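Local coordinates for A-type flavoprotein (Giardia intestinalis, PDB 2Q9U) that scavenges O2 in this human parasite, probably passing electrons from flavin mononucleotide to a mu-oxo-diiron centre held in a beta-lactamase-like domain, at residues V27-H31 with G32-D36; Y59-A62 with E63-L66; E198-A201 with N202-L206. All coordinates share one frame; numbering follows the deposited sequence.

Along the chain come the hairpin of contact 1, the helix start of contact 2, then the end of helix 189-204 in contact 3. Contacts 1 and 3, centres about 14 Å apart, touch: a probable hydrogen bond, Tyr33 OH to Glu198 OE1 at 2.6 Å, ties the hairpin to helix 189-204. Both meet one nitrate ion, probably from the crystallisation liquor. His31 of contact 1 touches a flavin mononucleotide, probably delivered by a second subunit, whose Met266 and Tyr267 pack on the hairpin; Tyr199 of contact 3 touches the mu-oxo-diiron group. Contact 2, centred about 20 Å from contact 1 and 27 Å from contact 3, lies where the loop after strand 52-54 enters helix 62-72, Phe61 about 12 Å from the diiron group.

Contact 1. Residues V27-H31 with G32-D36; sequences VRIFH and GYHTD. With NO3 (nitrate ion), chain C.
Strands 29-30 and 33-34 form a beta hairpin closed by a two-residue type I' turn, Phe30 to Tyr33, and its innermost rung is the hydrogen-bonded pair Phe30 and Tyr33. Phe30 N gives its hydrogen to Tyr33 O at 2.9 Å. Tyr33 N returns a bond to Phe30 O at 2.8 Å. His31 and Gly32, the middle of the turn, both have positive phi, as a type I' turn requires. Next along the ladder, the non-hydrogen-bonded pair Ile29 and His34 sends both side chains to the same face. Ile29 CD1 sits 3.5 Å from the centroid of the His34 ring, 7° off its normal, a CH-pi contact over the face. Beyond the last bridge, Thr35 N continues the pairing with a bond to Arg28 O at 2.8 Å. Thr35 OG1 makes a weak bond to Val27 O at 3.0 Å, a carbonyl that also takes Arg28 NH1 at 2.7 Å. A water lies within hydrogen-bonding distance of Arg28 O and Asp36 OD1, while Asp36 OD2 forms a salt bridge with Lys300. On the turn, His31 CG lies between the backbone N and the carbonyl carbon (chi1 72°), and NE2 donates to nitrate O1 at 2.8 Å (N-H...O 156°), the oxygen lying at the ring edge in its plane. His31 also touches a bound flavin mononucleotide, and Met266 of the second subunit packs against it.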
loop_
_atom_site.group_PDB
_atom_site.type_symbol
_atom_site.label_atom_id
_atom_site.label_comp_id
_atom_site.label_asym_id
_atom_site.label_seq_id
_atom_site.Cartn_x
_atom_site.Cartn_y
_atom_site.Cartn_z
ATOM N N VAL A 27 6.372 -8.226 -10.288
ATOM C CA VAL A 27 5.429 -7.240 -10.818
ATOM C C VAL A 27 4.118 -7.293 -10.028
ATOM O O VAL A 27 3.565 -8.383 -9.775
ATOM C CB VAL A 27 5.204 -7.325 -12.354
ATOM C CG1 VAL A 27 4.546 -8.641 -12.797
ATOM C CG2 VAL A 27 4.394 -6.104 -12.861
ATOM N N ARG A 28 3.652 -6.122 -9.605
ATOM C CA ARG A 28 2.384 -6.038 -8.851
ATOM C C ARG A 28 1.345 -5.129 -9.489
ATOM O O ARG A 28 0.147 -5.286 -9.245
ATOM C CB ARG A 28 2.613 -5.644 -7.374
ATOM C CG ARG A 28 3.302 -6.743 -6.547
ATOM C CD ARG A 28 2.423 -7.983 -6.332
ATOM N NE ARG A 28 3.198 -9.040 -5.672
ATOM C CZ ARG A 28 3.913 -9.978 -6.302
ATOM N NH1 ARG A 28 3.908 -10.060 -7.632
ATOM N NH2 ARG A 28 4.615 -10.866 -5.596
ATOM N N ILE A 29 1.809 -4.181 -10.292
ATOM C CA ILE A 29 0.915 -3.316 -11.061
ATOM C C ILE A 29 1.423 -3.342 -12.493
ATOM O O ILE A 29 2.599 -3.063 -12.751
ATOM C CB ILE A 29 0.853 -1.850 -10.521
ATOM C CG1 ILE A 29 0.440 -1.805 -9.049
ATOM C CG2 ILE A 29 -0.132 -0.988 -11.390
ATOM C CD1 ILE A 29 -0.977 -2.231 -8.784
ATOM N N PHE A 30 0.550 -3.713 -13.419
ATOM C CA PHE A 30 0.960 -3.882 -14.803
ATOM C C PHE A 30 -0.079 -3.221 -15.685
ATOM O O PHE A 30 -1.177 -3.754 -15.881
ATOM C CB PHE A 30 1.115 -5.376 -15.137
ATOM C CG PHE A 30 1.445 -5.650 -16.585
ATOM C CD1 PHE A 30 2.394 -4.876 -17.261
ATOM C CD2 PHE A 30 0.776 -6.641 -17.274
ATOM C CE1 PHE A 30 2.692 -5.111 -18.623
ATOM C CE2 PHE A 30 1.067 -6.913 -18.622
ATOM C CZ PHE A 30 2.022 -6.146 -19.298
ATOM N N HIS A 31 0.288 -2.041 -16.198
ATOM C CA HIS A 31 -0.636 -1.168 -16.929
ATOM C C HIS A 31 -1.944 -0.964 -16.153
ATOM O O HIS A 31 -3.029 -0.976 -16.711
ATOM C CB HIS A 31 -0.825 -1.628 -18.401
ATOM C CG HIS A 31 -1.635 -2.879 -18.588
ATOM N ND1 HIS A 31 -2.967 -2.978 -18.225
ATOM C CD2 HIS A 31 -1.316 -4.064 -19.164
ATOM C CE1 HIS A 31 -3.421 -4.177 -18.544
ATOM N NE2 HIS A 31 -2.438 -4.860 -19.110
ATOM N N GLY A 32 -1.818 -0.804 -14.834
ATOM C CA GLY A 32 -2.981 -0.673 -13.963
ATOM C C GLY A 32 -3.675 -1.963 -13.550
ATOM O O GLY A 32 -4.616 -1.923 -12.752
ATOM N N TYR A 33 -3.234 -3.108 -14.078
ATOM C CA TYR A 33 -3.755 -4.425 -13.631
ATOM C C TYR A 33 -3.059 -4.816 -12.318
ATOM O O TYR A 33 -1.825 -4.811 -12.222
ATOM C CB TYR A 33 -3.510 -5.491 -14.716
ATOM C CG TYR A 33 -4.086 -6.899 -14.506
ATOM C CD1 TYR A 33 -3.629 -7.739 -13.482
ATOM C CD2 TYR A 33 -5.031 -7.410 -15.382
ATOM C CE1 TYR A 33 -4.144 -9.038 -13.309
ATOM C CE2 TYR A 33 -5.548 -8.698 -15.229
ATOM C CZ TYR A 33 -5.105 -9.497 -14.199
ATOM O OH TYR A 33 -5.600 -10.751 -14.078
ATOM N N HIS A 34 -3.834 -5.151 -11.299
ATOM C CA HIS A 34 -3.218 -5.563 -10.042
ATOM C C HIS A 34 -2.788 -7.010 -10.180
ATOM O O HIS A 34 -3.615 -7.915 -10.028
ATOM C CB HIS A 34 -4.189 -5.388 -8.884
ATOM C CG HIS A 34 -4.254 -3.986 -8.381
ATOM N ND1 HIS A 34 -4.689 -2.939 -9.161
ATOM C CD2 HIS A 34 -3.944 -3.459 -7.174
ATOM C CE1 HIS A 34 -4.640 -1.819 -8.457
ATOM N NE2 HIS A 34 -4.182 -2.107 -7.249
ATOM N N THR A 35 -1.509 -7.223 -10.504
ATOM C CA THR A 35 -1.020 -8.572 -10.767
ATOM C C THR A 35 -0.558 -9.150 -9.431
ATOM O O THR A 35 0.629 -9.192 -9.168
ATOM C CB THR A 35 0.149 -8.607 -11.821
ATOM O OG1 THR A 35 1.181 -7.692 -11.441
ATOM C CG2 THR A 35 -0.355 -8.220 -13.199
ATOM N N ASP A 36 -1.505 -9.575 -8.589
ATOM C CA ASP A 36 -1.178 -9.985 -7.210
ATOM C C ASP A 36 -0.247 -11.188 -7.186
ATOM O O ASP A 36 0.511 -11.374 -6.224
ATOM C CB ASP A 36 -2.444 -10.349 -6.430
ATOM C CG ASP A 36 -3.311 -9.137 -6.116
ATOM O OD1 ASP A 36 -2.905 -7.992 -6.397
ATOM O OD2 ASP A 36 -4.411 -9.343 -5.573
HETATM N N NO3 C . -1.564 -7.744 -21.641
HETATM O O1 NO3 C . -2.035 -7.229 -20.452
HETATM O O2 NO3 C . -0.733 -8.832 -21.590
HETATM O O3 NO3 C . -1.941 -7.242 -22.869
HETATM O O HOH W 1 -1.038 -6.266 -6.950
#

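Contact 2. Residues Y59-A62 with E63-L66; sequences YPFA and EEWL
Phe61 and Glu64 run side by side in the same direction at the N-terminus of helix 62-72, where Phe61 holds the N-cap position. The ring and carboxylate planes are turned 65° against each other, and their nearest atoms, Phe61 CD1 and Glu64 OE1, stay 4.2 Å apart, a loose and oblique approach. Glu64 is fully stretched, CG anti to the backbone N (chi1 -174°) and the chain extended beyond it, which carries the carboxylate back alongside the ring; its OE2 forms a salt bridge with Arg68, one turn further on. Both side chains also rest on Ile22 of strand 17-24, so the first turn of the helix is laid against the sheet of the beta-lactamase-like domain. Trp65 heads off differently: its indole reaches Ser43 through NE1 and meets the ring of Phe101, and Ala62 O lies at its edge, near the ring plane. Glu63 OE2 forms a salt bridge with Lys100. A water bridges Pro60 O and Glu63 N, donating to the first and accepting from Glu63 N at 3.0 Å. Two i to i+4 backbone hydrogen bonds open the helix: Trp65 N to Phe61 O at 3.1 Å (173°) and Leu66 N to Ala62 O at 2.9 Å. Leu66 CG lies 3.2 Å from Ala62 O.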
loop_
_atom_site.group_PDB
_atom_site.type_symbol
_atom_site.label_atom_id
_atom_site.label_comp_id
_atom_site.label_asym_id
_atom_site.label_seq_id
_atom_site.Cartn_x
_atom_site.Cartn_y
_atom_site.Cartn_z
ATOM N N TYR A 59 11.700 -5.224 -21.902
ATOM C CA TYR A 59 13.127 -4.841 -21.942
ATOM C C TYR A 59 13.972 -5.062 -20.658
ATOM O O TYR A 59 15.142 -5.403 -20.765
ATOM C CB TYR A 59 13.314 -3.395 -22.508
ATOM C CG TYR A 59 12.869 -2.335 -21.519
ATOM C CD1 TYR A 59 13.750 -1.862 -20.518
ATOM C CD2 TYR A 59 11.554 -1.847 -21.543
ATOM C CE1 TYR A 59 13.334 -0.910 -19.570
ATOM C CE2 TYR A 59 11.123 -0.882 -20.609
ATOM C CZ TYR A 59 12.026 -0.422 -19.626
ATOM O OH TYR A 59 11.602 0.512 -18.689
ATOM N N PRO A 60 13.391 -4.926 -19.439
ATOM C CA PRO A 60 14.254 -5.185 -18.278
ATOM C C PRO A 60 14.824 -6.589 -18.204
ATOM O O PRO A 60 15.828 -6.792 -17.531
ATOM C CB PRO A 60 13.326 -4.923 -17.077
ATOM C CG PRO A 60 12.288 -4.004 -17.634
ATOM C CD PRO A 60 12.050 -4.494 -19.017
ATOM N N PHE A 61 14.192 -7.532 -18.903
ATOM C CA PHE A 61 14.527 -8.965 -18.848
ATOM C C PHE A 61 15.260 -9.463 -20.088
ATOM O O PHE A 61 15.411 -10.681 -20.279
ATOM C CB PHE A 61 13.216 -9.757 -18.644
ATOM C CG PHE A 61 12.447 -9.304 -17.444
ATOM C CD1 PHE A 61 12.849 -9.689 -16.161
ATOM C CD2 PHE A 61 11.353 -8.454 -17.577
ATOM C CE1 PHE A 61 12.148 -9.250 -15.004
ATOM C CE2 PHE A 61 10.641 -8.003 -16.435
ATOM C CZ PHE A 61 11.042 -8.412 -15.148
ATOM N N ALA A 62 15.729 -8.518 -20.915
ATOM C CA ALA A 62 16.347 -8.845 -22.194
ATOM C C ALA A 62 17.496 -9.837 -22.097
ATOM O O ALA A 62 17.535 -10.782 -22.877
ATOM C CB ALA A 62 16.817 -7.570 -22.926
ATOM N N GLU A 63 18.413 -9.627 -21.141
ATOM C CA GLU A 63 19.631 -10.459 -21.040
ATOM C C GLU A 63 19.312 -11.856 -20.561
ATOM O O GLU A 63 19.936 -12.825 -20.973
ATOM C CB GLU A 63 20.679 -9.834 -20.104
ATOM C CG GLU A 63 21.278 -8.492 -20.623
ATOM C CD GLU A 63 22.092 -8.605 -21.938
ATOM O OE1 GLU A 63 22.558 -9.714 -22.322
ATOM O OE2 GLU A 63 22.280 -7.551 -22.602
ATOM N N GLU A 64 18.321 -11.953 -19.684
ATOM C CA GLU A 64 17.831 -13.281 -19.282
ATOM C C GLU A 64 17.248 -14.088 -20.449
ATOM O O GLU A 64 17.578 -15.277 -20.638
ATOM C CB GLU A 64 16.822 -13.138 -18.142
ATOM C CG GLU A 64 16.366 -14.498 -17.570
ATOM C CD GLU A 64 15.333 -14.391 -16.435
ATOM O OE1 GLU A 64 14.988 -13.277 -15.957
ATOM O OE2 GLU A 64 14.841 -15.463 -16.039
ATOM N N TRP A 65 16.379 -13.447 -21.225
ATOM C CA TRP A 65 15.780 -14.005 -22.431
ATOM C C TRP A 65 16.869 -14.427 -23.435
ATOM O O TRP A 65 16.847 -15.544 -23.993
ATOM C CB TRP A 65 14.874 -12.932 -23.033
ATOM C CG TRP A 65 14.247 -13.235 -24.384
ATOM C CD1 TRP A 65 13.391 -14.267 -24.694
ATOM C CD2 TRP A 65 14.385 -12.454 -25.591
ATOM N NE1 TRP A 65 13.014 -14.176 -26.014
ATOM C CE2 TRP A 65 13.605 -13.082 -26.585
ATOM C CE3 TRP A 65 15.126 -11.309 -25.930
ATOM C CZ2 TRP A 65 13.532 -12.601 -27.919
ATOM C CZ3 TRP A 65 15.047 -10.824 -27.250
ATOM C CH2 TRP A 65 14.255 -11.470 -28.219
ATOM N N LEU A 66 17.835 -13.545 -23.662
ATOM C CA LEU A 66 18.907 -13.869 -24.620
ATOM C C LEU A 66 19.732 -15.056 -24.102
ATOM O O LEU A 66 20.148 -15.912 -24.902
ATOM C CB LEU A 66 19.790 -12.634 -24.849
ATOM C CG LEU A 66 19.082 -11.502 -25.619
ATOM C CD1 LEU A 66 19.907 -10.195 -25.608
ATOM C CD2 LEU A 66 18.740 -11.932 -27.064
HETATM O O HOH W 2 18.393 -7.406 -19.114
#

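Contact 3. Residues E198-A201 with N202-L206; sequences EYTA and NILGL. With NO3 (nitrate ion), chain C.
Glu198 O is gripped twice by Asn202: by its backbone N at 3.0 Å and by its side-chain ND2 at 2.8 Å. The two donors come from opposite faces of the carbonyl plane. The ND2 bond is nearly straight (173°), and the oxygen lies in the plane of the amide, so the rotation of the amide is fixed. Bonds from outside reinforce this, since Asn202 OD1 bonds to Tyr332 OH and ND2 also reaches Thr299 O. Glu198 CG, anti to the backbone N (chi1 -165°), lies 3.6 Å from Asn202 ND2, with the carboxylate almost perpendicular to the amide. On another side of the helix, Ile203 covers one face of the Tyr199 ring: CG1 lies 3.8 Å from the ring centroid and 8° off the normal, a CH-pi contact. Leu204 CG comes obliquely to the same ring, 4.4 Å from Tyr199 CE1. Beyond the ring, Tyr199 OH lies 3.0 Å from nitrate O2, near the ring plane. Leu204 N bonds to Thr200 O, whereas the carbonyl of Ala201 is buried without a partner. The backbone widens to a pi-type turn at 202-204 near the end of helix 189-204. Tyr199 touches the mu-oxo-diiron group and Ile203 leans on His152, a residue of the diiron pocket; this part of helix 189-204 thus probably helps to wall that pocket in the flavodiiron protein's beta-lactamase-like domain.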
loop_
_atom_site.group_PDB
_atom_site.type_symbol
_atom_site.label_atom_id
_atom_site.label_comp_id
_atom_site.label_asym_id
_atom_site.label_seq_id
_atom_site.Cartn_x
_atom_site.Cartn_y
_atom_site.Cartn_z
ATOM N N GLU A 198 -9.728 -13.855 -14.670
ATOM C CA GLU A 198 -9.387 -12.474 -14.331
ATOM C C GLU A 198 -8.759 -11.790 -15.561
ATOM O O GLU A 198 -9.020 -10.605 -15.846
ATOM C CB GLU A 198 -8.437 -12.422 -13.121
ATOM C CG GLU A 198 -8.339 -11.024 -12.487
ATOM C CD GLU A 198 -7.360 -10.999 -11.333
ATOM O OE1 GLU A 198 -6.166 -11.254 -11.579
ATOM O OE2 GLU A 198 -7.786 -10.740 -10.190
ATOM N N TYR A 199 -7.903 -12.529 -16.265
ATOM C CA TYR A 199 -7.260 -11.971 -17.472
ATOM C C TYR A 199 -8.313 -11.632 -18.540
ATOM O O TYR A 199 -8.308 -10.533 -19.135
ATOM C CB TYR A 199 -6.237 -12.956 -18.029
ATOM C CG TYR A 199 -5.397 -12.349 -19.106
ATOM C CD1 TYR A 199 -5.845 -12.313 -20.434
ATOM C CD2 TYR A 199 -4.130 -11.816 -18.805
ATOM C CE1 TYR A 199 -5.056 -11.751 -21.456
ATOM C CE2 TYR A 199 -3.332 -11.264 -19.811
ATOM C CZ TYR A 199 -3.805 -11.226 -21.132
ATOM O OH TYR A 199 -2.995 -10.665 -22.099
ATOM N N THR A 200 -9.218 -12.572 -18.781
ATOM C CA THR A 200 -10.309 -12.376 -19.751
ATOM C C THR A 200 -11.132 -11.124 -19.427
ATOM O O THR A 200 -11.363 -10.259 -20.291
ATOM C CB THR A 200 -11.247 -13.586 -19.785
ATOM O OG1 THR A 200 -10.471 -14.765 -19.992
ATOM C CG2 THR A 200 -12.236 -13.434 -20.942
ATOM N N ALA A 201 -11.570 -11.037 -18.168
ATOM C CA ALA A 201 -12.382 -9.919 -17.696
ATOM C C ALA A 201 -11.682 -8.571 -17.891
ATOM O O ALA A 201 -12.313 -7.602 -18.338
ATOM C CB ALA A 201 -12.739 -10.139 -16.162
ATOM N N ASN A 202 -10.377 -8.512 -17.585
ATOM C CA ASN A 202 -9.637 -7.235 -17.535
ATOM C C ASN A 202 -9.013 -6.786 -18.835
ATOM O O ASN A 202 -8.815 -5.600 -19.033
ATOM C CB ASN A 202 -8.517 -7.296 -16.495
ATOM C CG ASN A 202 -9.039 -7.113 -15.086
ATOM O OD1 ASN A 202 -9.149 -5.991 -14.598
ATOM N ND2 ASN A 202 -9.365 -8.220 -14.429
ATOM N N ILE A 203 -8.668 -7.737 -19.693
ATOM C CA ILE A 203 -7.934 -7.418 -20.928
ATOM C C ILE A 203 -8.846 -7.581 -22.141
ATOM O O ILE A 203 -8.821 -6.762 -23.072
ATOM C CB ILE A 203 -6.649 -8.269 -21.068
ATOM C CG1 ILE A 203 -5.794 -8.194 -19.773
ATOM C CG2 ILE A 203 -5.854 -7.883 -22.359
ATOM C CD1 ILE A 203 -5.406 -6.784 -19.368
ATOM N N LEU A 204 -9.685 -8.609 -22.100
ATOM C CA LEU A 204 -10.438 -8.997 -23.283
ATOM C C LEU A 204 -11.905 -8.638 -23.226
ATOM O O LEU A 204 -12.647 -8.915 -24.184
ATOM C CB LEU A 204 -10.260 -10.513 -23.538
ATOM C CG LEU A 204 -8.827 -11.079 -23.679
ATOM C CD1 LEU A 204 -8.856 -12.622 -23.757
ATOM C CD2 LEU A 204 -8.059 -10.502 -24.864
ATOM N N GLY A 205 -12.336 -8.046 -22.113
ATOM C CA GLY A 205 -13.784 -7.965 -21.784
ATOM C C GLY A 205 -14.636 -7.384 -22.910
ATOM O O GLY A 205 -15.775 -7.806 -23.117
ATOM N N LEU A 206 -14.091 -6.400 -23.625
ATOM C CA LEU A 206 -14.833 -5.704 -24.682
ATOM C C LEU A 206 -14.690 -6.371 -26.068
ATOM O O LEU A 206 -15.242 -5.858 -27.066
ATOM C CB LEU A 206 -14.413 -4.225 -24.779
ATOM C CG LEU A 206 -12.989 -3.827 -25.205
ATOM C CD1 LEU A 206 -12.952 -2.348 -25.515
ATOM C CD2 LEU A 206 -11.915 -4.124 -24.136
HETATM N N NO3 C . -1.564 -7.744 -21.641
HETATM O O1 NO3 C . -2.035 -7.229 -20.452
HETATM O O2 NO3 C . -0.733 -8.832 -21.590
HETATM O O3 NO3 C . -1.941 -7.242 -22.869
#